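Local coordinates for protein fructose-bisphosphatase (PDB 1VDW) that probably hydrolyses fructose 1,6-bisphosphate to fructose 6-phosphate and phosphate with magnesium as cofactor, working as a homodimer of the inositol monophosphatase superfamily, at residues D78-D84 and S102-E108; Y113-Y117 and A204-I208; F58-N64 and I73-S77. All blocks are in the same frame, centred on the assembly; numbering follows the deposited sequence. Where two conformers were deposited one is given.

How the contacts relate
Followed from the N terminus, the three contacts lie in series, none nested in or crossing another. Contact 3 comes first: as helix 45-60 runs out into strand 64-67, the chain turns back through strand 71-73 and the 73-77 loop folds onto 58-64. Contact 1 then pairs strand 79-84 with strand 100-107, closing a loop that includes helix 89-93. Contact 2 closes the longest span, bringing helix 199-211 onto strand 110-118. Backbone bonds join neighbours: Asn64 of contact 3 to Tyr79 and Val81 of contact 1, and Ile105 and Val103 of contact 1 to Tyr113 and Phe115 of contact 2. The large mixed sheet thus links all three, although contacts 2 and 3 do not touch.

Contact 1. Residues D78-D84 and S102-E108; sequences DYTVVVD and SVAIFHE
Val82 and Ala104 mark the well-packed half of this antiparallel strand pair, a worked example of how one ladder can run from a buried core to open solvent. They form a hydrogen-bonded pair, Val82 N giving to Ala104 O over 2.9 Å and Ala104 N returning a bond to Val82 O; Thr80 with Phe106 and Asp84 with Ser102 repeat the exchange. On the same face of the sheet, Val82 CG2 presses on the Phe106 ring at CE2, 3.7 Å away, while Thr80 O sits at that ring's edge. A water bridges Ser102 OG, from which it accepts, and Val82 O, to which it donates, so this carbonyl takes a second bond besides that from Ala104.

The other end is looser. Tyr79 and His107, a non-hydrogen-bonded pair, form an offset stack with centroids 4.8 Å apart and planes 18° from parallel. With His107 CG anti to the backbone N (chi1 -178°), the imidazole lies alongside the phenol, Tyr79 OH above its centre, while His107 CD2 overlies the rim of the phenol. A water joins Asp78 OD2, 2.7 Å away, to His107 NE2, and the final backbone bond, Glu108 N to Asp78 O, is weak. With an alanine in place of Tyr79, the His107 ring would probably lose the surface it stacks on and be freer to turn in the solvent.

Asp84, a predicted magnesium ligand, places the ladder's inner end at the predicted metal site, beside Asp201, another predicted ligand. Val81, Val83 and Val103 face helix 45-60 through Ile54 and Phe58, Val82, Ser102 and Ala104 meet helix 199-211, and strands 64-67 and 110-118 flank the pair in the sheet.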
# COMPACT_ATOMS: atom_id res chain seq x y z
N ASP A 78 -22.66 3.37 -29.58
CA ASP A 78 -23.27 4.40 -28.75
C ASP A 78 -22.76 4.26 -27.31
O ASP A 78 -23.15 5.01 -26.43
CB ASP A 78 -24.80 4.30 -28.81
CG ASP A 78 -25.31 2.89 -28.57
OD1 ASP A 78 -24.64 1.91 -28.98
OD2 ASP A 78 -26.41 2.75 -27.98
N TYR A 79 -21.87 3.28 -27.11
CA TYR A 79 -21.27 3.02 -25.81
C TYR A 79 -19.75 3.02 -25.91
O TYR A 79 -19.18 2.52 -26.88
CB TYR A 79 -21.72 1.65 -25.28
CG TYR A 79 -23.14 1.63 -24.77
CD1 TYR A 79 -23.45 2.08 -23.49
CD2 TYR A 79 -24.19 1.18 -25.58
CE1 TYR A 79 -24.76 2.07 -23.02
CE2 TYR A 79 -25.50 1.16 -25.12
CZ TYR A 79 -25.78 1.61 -23.84
OH TYR A 79 -27.08 1.59 -23.38
N THR A 80 -19.10 3.59 -24.89
CA THR A 80 -17.65 3.65 -24.85
C THR A 80 -17.17 3.17 -23.49
O THR A 80 -17.71 3.57 -22.46
CB THR A 80 -17.13 5.08 -25.07
OG1 THR A 80 -17.62 5.58 -26.32
CG2 THR A 80 -15.60 5.10 -25.11
N VAL A 81 -16.17 2.31 -23.49
CA VAL A 81 -15.62 1.80 -22.24
C VAL A 81 -14.19 2.34 -22.09
O VAL A 81 -13.39 2.25 -23.02
CB VAL A 81 -15.63 0.25 -22.22
CG1 VAL A 81 -17.05 -0.25 -22.45
CG2 VAL A 81 -14.69 -0.31 -23.27
N VAL A 82 -13.91 2.93 -20.93
CA VAL A 82 -12.60 3.51 -20.62
C VAL A 82 -12.03 2.58 -19.56
O VAL A 82 -12.52 2.54 -18.42
CB VAL A 82 -12.75 4.94 -20.07
CG1 VAL A 82 -11.40 5.52 -19.72
CG2 VAL A 82 -13.45 5.81 -21.12
N VAL A 83 -10.98 1.85 -19.92
CA VAL A 83 -10.44 0.84 -19.03
C VAL A 83 -8.94 0.78 -18.78
O VAL A 83 -8.13 1.22 -19.60
CB VAL A 83 -10.90 -0.56 -19.55
CG1 VAL A 83 -10.37 -0.78 -20.95
CG2 VAL A 83 -10.42 -1.66 -18.62
N ASP A 84 -8.60 0.25 -17.61
CA ASP A 84 -7.22 0.00 -17.22
C ASP A 84 -7.28 -1.48 -16.85
O ASP A 84 -7.77 -1.84 -15.78
CB ASP A 84 -6.81 0.83 -16.01
CG ASP A 84 -5.33 0.66 -15.67
OD1 ASP A 84 -4.70 -0.23 -16.28
OD2 ASP A 84 -4.81 1.40 -14.82
N SER A 102 -9.92 -1.68 -13.61
CA SER A 102 -10.75 -0.47 -13.60
C SER A 102 -11.52 -0.32 -14.91
O SER A 102 -10.91 -0.28 -15.98
CB SER A 102 -9.85 0.75 -13.38
OG SER A 102 -10.57 1.97 -13.46
N VAL A 103 -12.84 -0.25 -14.83
CA VAL A 103 -13.68 -0.12 -16.02
C VAL A 103 -14.79 0.90 -15.84
O VAL A 103 -15.55 0.83 -14.88
CB VAL A 103 -14.34 -1.48 -16.38
CG1 VAL A 103 -15.35 -1.29 -17.51
CG2 VAL A 103 -13.30 -2.50 -16.78
N ALA A 104 -14.89 1.85 -16.76
CA ALA A 104 -15.94 2.86 -16.73
C ALA A 104 -16.71 2.75 -18.05
O ALA A 104 -16.11 2.72 -19.13
CB ALA A 104 -15.34 4.25 -16.58
N ILE A 105 -18.03 2.68 -17.95
CA ILE A 105 -18.91 2.54 -19.11
C ILE A 105 -19.69 3.82 -19.36
O ILE A 105 -20.35 4.34 -18.46
CB ILE A 105 -19.94 1.42 -18.90
CG1 ILE A 105 -19.25 0.14 -18.42
CG2 ILE A 105 -20.70 1.17 -20.20
CD1 ILE A 105 -18.32 -0.47 -19.42
N PHE A 106 -19.63 4.31 -20.59
CA PHE A 106 -20.32 5.54 -20.94
C PHE A 106 -21.38 5.35 -22.01
O PHE A 106 -21.13 4.71 -23.03
CB PHE A 106 -19.31 6.57 -21.44
CG PHE A 106 -18.36 7.04 -20.37
CD1 PHE A 106 -18.63 8.20 -19.65
CD2 PHE A 106 -17.21 6.31 -20.07
CE1 PHE A 106 -17.78 8.62 -18.64
CE2 PHE A 106 -16.35 6.74 -19.06
CZ PHE A 106 -16.64 7.89 -18.35
N HIS A 107 -22.56 5.90 -21.76
CA HIS A 107 -23.61 5.85 -22.74
C HIS A 107 -23.39 7.15 -23.47
O HIS A 107 -23.93 8.17 -23.08
CB HIS A 107 -25.00 5.86 -22.13
CG HIS A 107 -26.07 5.76 -23.17
ND1 HIS A 107 -27.41 5.98 -22.91
CD2 HIS A 107 -25.98 5.51 -24.49
CE1 HIS A 107 -28.09 5.86 -24.05
NE2 HIS A 107 -27.25 5.58 -25.01
N GLU A 108 -22.56 7.09 -24.50
CA GLU A 108 -22.19 8.27 -25.27
C GLU A 108 -21.27 8.99 -24.32
O GLU A 108 -20.38 8.37 -23.75
CB GLU A 108 -23.42 9.13 -25.58
CG GLU A 108 -24.44 8.48 -26.49
CD GLU A 108 -23.97 8.41 -27.93
OE1 GLU A 108 -23.19 9.30 -28.33
OE2 GLU A 108 -24.39 7.48 -28.65
O HOH W 1 -28.82 3.69 -27.20
O HOH W 2 -10.88 3.28 -15.85

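Contact 2. Residues Y113-Y117 and A204-I208; sequences YAFIY and AGVVI
Ala114 CB fits against the helix between Val207 CG1, 3.8 Å away, and Ala204 CB at 4.0 Å, its small size allowing strand and helix to come close. Two residues on, Ile116 reaches the next part of the helix surface. Its CG1 lies beside the helix, anti to the carbonyl carbon (chi1 -71°), and the extended chain carries CD1 onto the bare backbone of Gly205, 3.7 Å from CA. Ile208 closes the patch: its CD1 meets Ile116 CG1 at 3.8 Å and rests near Phe115 CA. Ala204 CB lies 3.7 Å from Phe115 O and also touches Ile116 CG1.

The segments' axes pass 7.4 Å apart at 113°, so the helix runs across the strand. This is the sheet-on-helix packing of the layered alpha-beta-alpha-beta-alpha sandwich of the inositol monophosphatase superfamily, in which helices 175-184 and 199-211 probably form the layer between the two sheets.

Further out, Ala176 and Leu177 of helix 175-184 touch Ile116, and Ala183 touches Ile208. The strand is held by backbone bonds to strands 100-107 and 123-128. On its opposite face Tyr113 and Phe115 lie against helix 3-20, with Tyr113 OH hydrogen-bonded to Glu126. Asp201, a predicted magnesium ligand, lies three residues before Ala204, on the same helix 199-211.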
# COMPACT_ATOMS: atom_id res chain seq x y z
N TYR A 113 -22.11 3.37 -15.59
CA TYR A 113 -21.66 2.29 -14.71
C TYR A 113 -20.14 2.23 -14.70
O TYR A 113 -19.49 2.48 -15.71
CB TYR A 113 -22.21 0.95 -15.20
CG TYR A 113 -21.74 -0.25 -14.41
CD1 TYR A 113 -22.19 -0.47 -13.11
CD2 TYR A 113 -20.86 -1.16 -14.97
CE1 TYR A 113 -21.77 -1.58 -12.39
CE2 TYR A 113 -20.44 -2.28 -14.26
CZ TYR A 113 -20.89 -2.48 -12.98
OH TYR A 113 -20.47 -3.59 -12.28
N ALA A 114 -19.59 1.87 -13.55
CA ALA A 114 -18.16 1.71 -13.42
C ALA A 114 -17.89 0.71 -12.31
O ALA A 114 -18.67 0.58 -11.37
CB ALA A 114 -17.50 3.04 -13.08
N PHE A 115 -16.79 -0.01 -12.44
CA PHE A 115 -16.42 -0.95 -11.40
C PHE A 115 -14.91 -1.01 -11.29
O PHE A 115 -14.17 -0.72 -12.23
CB PHE A 115 -17.00 -2.36 -11.65
CG PHE A 115 -16.25 -3.20 -12.65
CD1 PHE A 115 -15.13 -3.93 -12.27
CD2 PHE A 115 -16.70 -3.30 -13.96
CE1 PHE A 115 -14.46 -4.75 -13.19
CE2 PHE A 115 -16.04 -4.11 -14.88
CZ PHE A 115 -14.92 -4.84 -14.49
N ILE A 116 -14.47 -1.34 -10.08
CA ILE A 116 -13.06 -1.52 -9.78
C ILE A 116 -13.01 -2.83 -9.01
O ILE A 116 -13.71 -2.99 -8.01
CB ILE A 116 -12.50 -0.38 -8.91
CG1 ILE A 116 -12.39 0.90 -9.75
CG2 ILE A 116 -11.12 -0.76 -8.35
CD1 ILE A 116 -12.07 2.15 -8.95
N TYR A 117 -12.19 -3.76 -9.49
CA TYR A 117 -12.02 -5.06 -8.86
C TYR A 117 -10.67 -5.10 -8.14
O TYR A 117 -9.63 -4.95 -8.77
CB TYR A 117 -12.08 -6.17 -9.93
CG TYR A 117 -11.80 -7.57 -9.42
CD1 TYR A 117 -12.37 -8.03 -8.24
CD2 TYR A 117 -10.97 -8.44 -10.13
CE1 TYR A 117 -12.13 -9.32 -7.77
CE2 TYR A 117 -10.72 -9.74 -9.67
CZ TYR A 117 -11.30 -10.16 -8.48
OH TYR A 117 -11.05 -11.43 -8.01
N ALA A 204 -12.97 5.09 -13.82
CA ALA A 204 -13.85 4.36 -12.90
C ALA A 204 -13.79 4.92 -11.48
O ALA A 204 -14.81 5.07 -10.82
CB ALA A 204 -13.49 2.88 -12.90
N GLY A 205 -12.58 5.23 -11.02
CA GLY A 205 -12.42 5.76 -9.68
C GLY A 205 -13.17 7.06 -9.49
O GLY A 205 -13.74 7.30 -8.43
N VAL A 206 -13.16 7.91 -10.51
CA VAL A 206 -13.85 9.18 -10.43
C VAL A 206 -15.37 8.97 -10.37
O VAL A 206 -16.06 9.60 -9.57
CB VAL A 206 -13.49 10.09 -11.63
CG1 VAL A 206 -14.42 11.30 -11.67
CG2 VAL A 206 -12.05 10.55 -11.50
N VAL A 207 -15.88 8.08 -11.22
CA VAL A 207 -17.31 7.81 -11.22
C VAL A 207 -17.75 7.24 -9.87
O VAL A 207 -18.74 7.68 -9.28
CB VAL A 207 -17.69 6.79 -12.32
CG1 VAL A 207 -19.15 6.35 -12.15
CG2 VAL A 207 -17.51 7.42 -13.69
N ILE A 208 -16.99 6.28 -9.36
CA ILE A 208 -17.34 5.66 -8.09
C ILE A 208 -17.20 6.62 -6.91
O ILE A 208 -18.09 6.69 -6.06
CB ILE A 208 -16.48 4.39 -7.88
CG1 ILE A 208 -16.89 3.35 -8.93
CG2 ILE A 208 -16.66 3.84 -6.47
CD1 ILE A 208 -15.94 2.18 -9.04

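Contact 3. Residues F58-N64 and I73-S77; sequences FKDLGVN and IDQGS
Lys59 meets the loop with both its side chain and its backbone, and the segment that follows shows how two side-chain amides, Gln75 and Asn64, can lash a helix end and a loop together. Lys59 is extended from CB to CE and bends at its last torsion (chi4 60°), which leaves Lys59 NZ 4.0 Å from Ile73 CG2, the two side chains crossing at about a right angle. Lys59 O accepts twice: from Gly62 N, within the last turn, and from Gln75 NE2 at 3.0 Å. The latter bond is almost straight (178°) and enters on a lone pair in the carbonyl plane.

Gly62 ends the helix in a Schellman motif. With phi at 84°, a CB on Gly62 would collide with the carbonyl oxygen of Leu61, which explains the glycine. Its own carbonyl receives a water that also donates to Gln75 O.

Val63 O takes the second N-H of Gln75 NE2, 2.7 Å away and tilted from the carbonyl plane. Both acceptors lie in or close to the Gln75 amide plane, so the two bonds fix its rotation and tie the last turn of the helix to the linker residue just before strand 64-67.

Asn64 grips the loop in turn. Asn64 OD1 accepts from Gln75 N (2.9 Å) and from Ser77 N (3.2 Å), while Asn64 ND2 reaches Ser77 O at 3.0 Å from above the carbonyl plane. Asp74 OD2 shapes the same bend by an Asx turn, accepting from Gly76 N at 2.8 Å.

Around this junction, Asn64 ND2 also bonds Thr80 OG1 and Ser77 OG bonds Tyr79 N, both on strand 79-84. Phe58 packs between that strand, at Val81, and Trp6, Ile9 and Ile13 of helix 3-20, whereas Ile73 lies on Val65 of strand 64-67.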
# COMPACT_ATOMS: atom_id res chain seq x y z
N PHE A 58 -14.66 -6.45 -24.51
CA PHE A 58 -15.42 -5.29 -24.93
C PHE A 58 -15.41 -5.08 -26.44
O PHE A 58 -16.40 -4.62 -27.01
CB PHE A 58 -14.90 -4.04 -24.21
CG PHE A 58 -15.17 -4.05 -22.73
CD1 PHE A 58 -16.47 -3.97 -22.25
CD2 PHE A 58 -14.13 -4.19 -21.82
CE1 PHE A 58 -16.74 -4.02 -20.89
CE2 PHE A 58 -14.38 -4.24 -20.45
CZ PHE A 58 -15.69 -4.16 -19.98
N LYS A 59 -14.31 -5.42 -27.09
CA LYS A 59 -14.21 -5.27 -28.54
C LYS A 59 -15.26 -6.16 -29.20
O LYS A 59 -15.96 -5.73 -30.12
CB LYS A 59 -12.82 -5.66 -29.03
CG LYS A 59 -12.63 -5.50 -30.53
CD LYS A 59 -11.23 -5.91 -30.97
CE LYS A 59 -11.07 -5.79 -32.48
NZ LYS A 59 -11.30 -4.39 -32.95
N ASP A 60 -15.37 -7.40 -28.72
CA ASP A 60 -16.33 -8.35 -29.28
C ASP A 60 -17.78 -7.93 -29.04
O ASP A 60 -18.68 -8.39 -29.74
CB ASP A 60 -16.10 -9.75 -28.70
CG ASP A 60 -14.72 -10.29 -29.03
OD1 ASP A 60 -14.13 -9.86 -30.05
OD2 ASP A 60 -14.23 -11.16 -28.28
N LEU A 61 -18.01 -7.08 -28.05
CA LEU A 61 -19.36 -6.61 -27.75
C LEU A 61 -19.76 -5.52 -28.73
O LEU A 61 -20.93 -5.13 -28.79
CB LEU A 61 -19.43 -6.06 -26.32
CG LEU A 61 -19.46 -7.10 -25.20
CD1 LEU A 61 -19.33 -6.40 -23.86
CD2 LEU A 61 -20.76 -7.90 -25.26
N GLY A 62 -18.79 -5.03 -29.48
CA GLY A 62 -19.06 -4.00 -30.47
C GLY A 62 -19.08 -2.57 -29.95
O GLY A 62 -19.56 -1.67 -30.65
N VAL A 63 -18.56 -2.34 -28.75
CA VAL A 63 -18.55 -0.99 -28.19
C VAL A 63 -17.21 -0.31 -28.45
O VAL A 63 -16.24 -0.97 -28.83
CB VAL A 63 -18.82 -1.01 -26.66
CG1 VAL A 63 -20.14 -1.70 -26.38
CG2 VAL A 63 -17.68 -1.73 -25.93
N ASN A 64 -17.16 1.00 -28.25
CA ASN A 64 -15.92 1.74 -28.43
C ASN A 64 -15.06 1.45 -27.21
O ASN A 64 -15.59 1.29 -26.11
CB ASN A 64 -16.18 3.25 -28.54
CG ASN A 64 -17.19 3.60 -29.61
OD1 ASN A 64 -17.14 3.06 -30.72
ND2 ASN A 64 -18.10 4.51 -29.29
N ILE A 73 -10.40 2.45 -29.75
CA ILE A 73 -10.99 1.61 -30.78
C ILE A 73 -12.39 2.14 -31.07
O ILE A 73 -13.31 1.99 -30.26
CB ILE A 73 -11.11 0.14 -30.32
CG1 ILE A 73 -9.73 -0.41 -29.94
CG2 ILE A 73 -11.73 -0.71 -31.42
CD1 ILE A 73 -9.75 -1.83 -29.42
N ASP A 74 -12.55 2.77 -32.23
CA ASP A 74 -13.83 3.33 -32.63
C ASP A 74 -14.60 2.31 -33.46
O ASP A 74 -14.16 1.91 -34.53
CB ASP A 74 -13.61 4.60 -33.46
CG ASP A 74 -14.92 5.24 -33.91
OD1 ASP A 74 -14.85 6.23 -34.67
OD2 ASP A 74 -16.00 4.77 -33.50
N GLN A 75 -15.75 1.88 -32.94
CA GLN A 75 -16.59 0.92 -33.65
C GLN A 75 -17.96 1.51 -33.94
O GLN A 75 -18.93 0.79 -34.15
CB GLN A 75 -16.75 -0.37 -32.83
CG GLN A 75 -15.44 -0.97 -32.33
CD GLN A 75 -15.56 -2.45 -32.05
OE1 GLN A 75 -15.52 -3.28 -32.97
NE2 GLN A 75 -15.72 -2.81 -30.78
N GLY A 76 -18.03 2.84 -33.94
CA GLY A 76 -19.29 3.52 -34.22
C GLY A 76 -20.40 3.13 -33.27
O GLY A 76 -21.57 3.14 -33.63
N SER A 77 -20.03 2.79 -32.04
CA SER A 77 -21.00 2.39 -31.03
C SER A 77 -21.52 3.57 -30.23
O SER A 77 -20.91 4.64 -30.21
CB SER A 77 -20.38 1.37 -30.07
OG SER A 77 -21.27 1.04 -29.02
O HOH W 3 -22.77 -0.81 -30.23
O HOH W 4 -20.43 -1.25 -33.16